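Local coordinates for bifunctional protein PutA (Bdellovibrio bacteriovorus, PDB 5UR2), which probably oxidises proline to glutamate in two steps, joining a flavin-dependent proline dehydrogenase to an NAD-dependent L-glutamate gamma-semialdehyde dehydrogenase, at residues Gln181-Asp185 with Val394-Arg399; Glu187-Pro191 with Tyr265-Gly269. The contacts are given in a common frame with arbitrary orientation. Numbering follows the deposited sequence.

Contact 1 (Gln181-Asp185 with Val394-Arg399); sequences QIDRD and VDMGYR
Q181 to D183 form the end of the short helix 180-183; R184 leaves it with extended backbone angles and D185 continues the loop. The segment 394-399 ends helix 387-395 in a Schellman motif: G397 takes phi/psi of 95/6, a conformation suited to glycine because a CB would be jammed against the preceding carbonyl O, and G397 N bonds back to V394 O at 2.9 Å. Y398 and R399 then run on extended. The backbones come closest at I182 and R399, with CA atoms 5.5 Å apart. Q181, with chi1 and chi2 both t, reaches across into the helix end. Q181 NE2 donates to Y398 O (3.0 Å) and to V394 O (3.2 Å), so this amide bridges two backbone carbonyls around the turn, and Q181 NE2 also lies 3.7 Å from V394 CG1. Both segments lead toward strands of the proline dehydrogenase TIM barrel, 194-197 and 400-406, which flank strand 138-144; I182 and V394 pack on T139 and M138 there. R399 (chi1 and chi2 t, chi3 p) lies along the other segment, its CB 3.6 Å from Q181 O and its CD 3.6 Å from I182 O. R399 NH1 approaches R184 O (3.5 Å) and D185 CB (3.9 Å), but the guanidinium is held by a salt bridge from NE to E378 and a hydrogen bond from NH1 to the carbonyl of E375.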
loop_
_atom_site.group_PDB
_atom_site.type_symbol
_atom_site.label_atom_id
_atom_site.label_comp_id
_atom_site.label_asym_id
_atom_site.label_seq_id
_atom_site.Cartn_x
_atom_site.Cartn_y
_atom_site.Cartn_z
ATOM N N GLN B 181 57.873 33.792 -27.395
ATOM C CA GLN B 181 56.503 33.985 -26.930
ATOM C C GLN B 181 56.055 32.837 -26.025
ATOM O O GLN B 181 55.259 33.051 -25.103
ATOM C CB GLN B 181 55.546 34.143 -28.120
ATOM C CG GLN B 181 54.097 34.420 -27.701
ATOM C CD GLN B 181 53.175 34.809 -28.850
ATOM O OE1 GLN B 181 53.619 35.012 -29.984
ATOM N NE2 GLN B 181 51.867 34.853 -28.568
ATOM N N ILE B 182 56.577 31.630 -26.241
ATOM C CA ILE B 182 56.187 30.473 -25.443
ATOM C C ILE B 182 57.304 29.953 -24.548
ATOM O O ILE B 182 57.007 29.268 -23.560
ATOM C CB ILE B 182 55.668 29.329 -26.335
ATOM C CG1 ILE B 182 56.785 28.846 -27.265
ATOM C CG2 ILE B 182 54.440 29.781 -27.112
ATOM C CD1 ILE B 182 56.389 27.706 -28.206
ATOM N N ASP B 183 58.568 30.267 -24.840
ATOM C CA ASP B 183 59.693 29.683 -24.119
ATOM C C ASP B 183 60.288 30.634 -23.089
ATOM O O ASP B 183 61.305 30.299 -22.475
ATOM C CB ASP B 183 60.799 29.249 -25.098
ATOM C CG ASP B 183 60.349 28.152 -26.062
ATOM O OD1 ASP B 183 59.370 27.447 -25.762
ATOM O OD2 ASP B 183 60.988 27.987 -27.124
ATOM N N ARG B 184 59.698 31.815 -22.904
ATOM C CA ARG B 184 60.184 32.808 -21.953
ATOM C C ARG B 184 58.994 33.524 -21.328
ATOM O O ARG B 184 57.991 33.766 -21.999
ATOM C CB ARG B 184 61.076 33.859 -22.643
ATOM C CG ARG B 184 62.200 33.305 -23.496
ATOM C CD ARG B 184 63.143 34.413 -23.951
ATOM N NE ARG B 184 63.773 35.073 -22.811
ATOM C CZ ARG B 184 64.874 34.630 -22.210
ATOM N NH1 ARG B 184 65.465 33.524 -22.644
ATOM N NH2 ARG B 184 65.377 35.286 -21.171
ATOM N N ASP B 185 59.136 33.918 -20.057
ATOM C CA ASP B 185 58.211 34.856 -19.433
ATOM C C ASP B 185 58.963 36.160 -19.140
ATOM O O ASP B 185 59.990 36.458 -19.776
ATOM C CB ASP B 185 57.559 34.230 -18.185
ATOM C CG ASP B 185 58.533 34.005 -17.031
ATOM O OD1 ASP B 185 59.749 34.256 -17.180
ATOM O OD2 ASP B 185 58.066 33.558 -15.952
ATOM N N VAL B 394 46.675 34.211 -29.139
ATOM C CA VAL B 394 48.065 34.190 -29.591
ATOM C C VAL B 394 48.386 35.455 -30.375
ATOM O O VAL B 394 49.453 36.059 -30.195
ATOM C CB VAL B 394 48.337 32.919 -30.420
ATOM C CG1 VAL B 394 49.753 32.941 -30.989
ATOM C CG2 VAL B 394 48.110 31.670 -29.582
ATOM N N ASP B 395 47.482 35.861 -31.275
ATOM C CA ASP B 395 47.697 37.095 -32.030
ATOM C C ASP B 395 47.849 38.292 -31.104
ATOM O O ASP B 395 48.614 39.214 -31.404
ATOM C CB ASP B 395 46.545 37.350 -33.004
ATOM C CG ASP B 395 46.490 36.341 -34.141
ATOM O OD1 ASP B 395 47.532 35.714 -34.451
ATOM O OD2 ASP B 395 45.395 36.199 -34.737
ATOM N N MET B 396 47.152 38.294 -29.968
ATOM C CA MET B 396 47.255 39.420 -29.049
ATOM C C MET B 396 48.547 39.399 -28.246
ATOM O O MET B 396 48.748 40.278 -27.396
ATOM C CB MET B 396 46.034 39.438 -28.128
ATOM C CG MET B 396 44.768 39.807 -28.889
ATOM S SD MET B 396 43.246 39.515 -27.990
ATOM C CE MET B 396 43.346 40.750 -26.693
ATOM N N GLY B 397 49.407 38.408 -28.483
ATOM C CA GLY B 397 50.727 38.358 -27.898
ATOM C C GLY B 397 50.855 37.550 -26.629
ATOM O O GLY B 397 51.936 37.547 -26.034
ATOM N N TYR B 398 49.804 36.857 -26.201
ATOM C CA TYR B 398 49.834 36.138 -24.934
ATOM C C TYR B 398 50.349 34.717 -25.133
ATOM O O TYR B 398 50.220 34.130 -26.215
ATOM C CB TYR B 398 48.445 36.101 -24.302
ATOM C CG TYR B 398 47.923 37.441 -23.816
ATOM C CD1 TYR B 398 48.242 37.922 -22.550
ATOM C CD2 TYR B 398 47.088 38.216 -24.619
ATOM C CE1 TYR B 398 47.743 39.148 -22.098
ATOM C CE2 TYR B 398 46.591 39.444 -24.180
ATOM C CZ TYR B 398 46.923 39.905 -22.921
ATOM O OH TYR B 398 46.427 41.122 -22.487
ATOM N N ARG B 399 50.914 34.160 -24.065
ATOM C CA ARG B 399 51.410 32.790 -24.077
ATOM C C ARG B 399 50.247 31.811 -23.898
ATOM O O ARG B 399 49.526 31.873 -22.895
ATOM C CB ARG B 399 52.448 32.604 -22.978
ATOM C CG ARG B 399 53.068 31.226 -22.978
ATOM C CD ARG B 399 54.359 31.188 -22.174
ATOM N NE ARG B 399 54.132 31.361 -20.746
ATOM C CZ ARG B 399 54.302 32.508 -20.096
ATOM N NH1 ARG B 399 54.702 33.593 -20.749
ATOM N NH2 ARG B 399 54.086 32.563 -18.790
#

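Contact 2 (Glu187-Pro191 with Tyr265-Gly269); sequences EGALP and YKFFG
The segment 187-191 is an irregular loop that runs extended from G188 (phi/psi 166/-152) to P191; the segment 265-269 turns through K266 and F267 into strand 268-273. The nearest CA atoms, those of P191 and F267, are 7.7 Å apart, so side chains fill the gap. Y265 sits at the margin, its OH bonded to V234 O. K266 stretches out (chi1 m, chi2 t, chi3 m, chi4 t) until K266 NZ lies 3.4 Å from E187 OE2, a salt bridge whose hydrogen bond is weak and whose glutamate is poorly ordered. F267 (chi1 m) does most of the packing. P191 lies over one face of the F267 ring in a CH-pi contact, P191 CD 3.5 Å from the ring centroid and 2° off the normal, with P191 CG also 3.5 Å from F267 CG. L190 CD2 is 3.9 Å from F267 CE1. F268 and G269 stay out of reach as the chain enters the TIM barrel. There F268 stacks on F226 of helix 211-232, and G269 pairs with strand 235-238. That strand separates 194-197, into which 187-191 leads, from 268-273, and both P191 and F267 rest on its F235.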
loop_
_atom_site.group_PDB
_atom_site.type_symbol
_atom_site.label_atom_id
_atom_site.label_comp_id
_atom_site.label_asym_id
_atom_site.label_seq_id
_atom_site.Cartn_x
_atom_site.Cartn_y
_atom_site.Cartn_z
ATOM N N GLU B 187 60.591 36.904 -16.426
ATOM C CA GLU B 187 61.753 36.733 -15.558
ATOM C C GLU B 187 62.903 35.996 -16.230
ATOM O O GLU B 187 64.057 36.199 -15.842
ATOM C CB GLU B 187 61.373 35.988 -14.270
ATOM C CG GLU B 187 60.629 36.819 -13.226
ATOM C CD GLU B 187 60.077 35.971 -12.081
ATOM O OE1 GLU B 187 59.407 36.538 -11.186
ATOM O OE2 GLU B 187 60.296 34.737 -12.081
ATOM N N GLY B 188 62.625 35.144 -17.216
ATOM C CA GLY B 188 63.693 34.400 -17.864
ATOM C C GLY B 188 63.159 33.254 -18.691
ATOM O O GLY B 188 62.041 33.312 -19.211
ATOM N N ALA B 189 63.989 32.225 -18.834
ATOM C CA ALA B 189 63.618 31.060 -19.625
ATOM C C ALA B 189 62.565 30.216 -18.911
ATOM O O ALA B 189 62.514 30.152 -17.680
ATOM C CB ALA B 189 64.846 30.199 -19.923
ATOM N N LEU B 190 61.723 29.557 -19.708
ATOM C CA LEU B 190 60.730 28.606 -19.228
ATOM C C LEU B 190 61.027 27.215 -19.771
ATOM O O LEU B 190 61.613 27.073 -20.852
ATOM C CB LEU B 190 59.313 29.004 -19.655
ATOM C CG LEU B 190 58.774 30.346 -19.169
ATOM C CD1 LEU B 190 57.407 30.621 -19.777
ATOM C CD2 LEU B 190 58.708 30.344 -17.660
ATOM N N PRO B 191 60.601 26.169 -19.070
ATOM C CA PRO B 191 60.745 24.826 -19.631
ATOM C C PRO B 191 60.007 24.730 -20.956
ATOM O O PRO B 191 58.903 25.257 -21.107
ATOM C CB PRO B 191 60.123 23.927 -18.559
ATOM C CG PRO B 191 60.223 24.738 -17.294
ATOM C CD PRO B 191 60.063 26.151 -17.700
ATOM N N TYR B 265 62.783 24.656 -6.697
ATOM C CA TYR B 265 62.352 24.513 -8.083
ATOM C C TYR B 265 61.014 25.216 -8.282
ATOM O O TYR B 265 60.060 24.961 -7.542
ATOM C CB TYR B 265 62.243 23.035 -8.457
ATOM C CG TYR B 265 62.165 22.772 -9.945
ATOM C CD1 TYR B 265 63.214 23.130 -10.792
ATOM C CD2 TYR B 265 61.058 22.121 -10.502
ATOM C CE1 TYR B 265 63.150 22.872 -12.159
ATOM C CE2 TYR B 265 60.988 21.866 -11.865
ATOM C CZ TYR B 265 62.035 22.239 -12.687
ATOM O OH TYR B 265 61.968 21.976 -14.039
ATOM N N LYS B 266 60.949 26.096 -9.280
ATOM C CA LYS B 266 59.756 26.890 -9.550
ATOM C C LYS B 266 58.728 26.183 -10.429
ATOM O O LYS B 266 57.542 26.521 -10.363
ATOM C CB LYS B 266 60.141 28.203 -10.243
ATOM C CG LYS B 266 60.928 29.174 -9.391
ATOM C CD LYS B 266 61.035 30.546 -10.072
ATOM C CE LYS B 266 61.841 30.478 -11.343
ATOM N NZ LYS B 266 62.018 31.843 -11.892
ATOM N N PHE B 267 59.131 25.180 -11.198
ATOM C CA PHE B 267 58.316 24.652 -12.294
ATOM C C PHE B 267 57.593 23.360 -11.917
ATOM O O PHE B 267 57.619 22.341 -12.606
ATOM C CB PHE B 267 59.199 24.497 -13.517
ATOM C CG PHE B 267 59.782 25.803 -13.954
ATOM C CD1 PHE B 267 58.954 26.892 -14.174
ATOM C CD2 PHE B 267 61.148 25.987 -14.019
ATOM C CE1 PHE B 267 59.478 28.121 -14.548
ATOM C CE2 PHE B 267 61.683 27.222 -14.390
ATOM C CZ PHE B 267 60.842 28.293 -14.651
ATOM N N PHE B 268 56.936 23.428 -10.768
ATOM C CA PHE B 268 55.901 22.493 -10.352
ATOM C C PHE B 268 54.592 23.264 -10.276
ATOM O O PHE B 268 54.580 24.438 -9.894
ATOM C CB PHE B 268 56.204 21.884 -8.977
ATOM C CG PHE B 268 57.403 20.969 -8.948
ATOM C CD1 PHE B 268 57.565 19.974 -9.896
ATOM C CD2 PHE B 268 58.348 21.087 -7.944
ATOM C CE1 PHE B 268 58.656 19.112 -9.840
ATOM C CE2 PHE B 268 59.441 20.236 -7.884
ATOM C CZ PHE B 268 59.598 19.248 -8.831
ATOM N N GLY B 269 53.490 22.608 -10.632
ATOM C CA GLY B 269 52.194 23.252 -10.587
ATOM C C GLY B 269 51.128 22.330 -10.033
ATOM O O GLY B 269 51.220 21.101 -10.117
#

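In the fold
Contact 2 is nested in the chain between the two segments of contact 1, and their centres lie about 15 Å apart. Both join connections leading into strands of the same barrel, and in each case one strand intervenes: 138-144 for contact 1, 235-238 for contact 2. Contact 1 is partly buried and relies on one glutamine amide hydrogen-bonded to carbonyls at a helix end, with the aliphatic part of an arginine packed alongside. Contact 2, at the surface, combines a proline-aromatic CH-pi contact with a loose salt bridge. L190 links them: L190 N lies 2.9 Å from D183 O, a probable hydrogen bond, and L190 CD1 packs 3.5 Å from R399 NE.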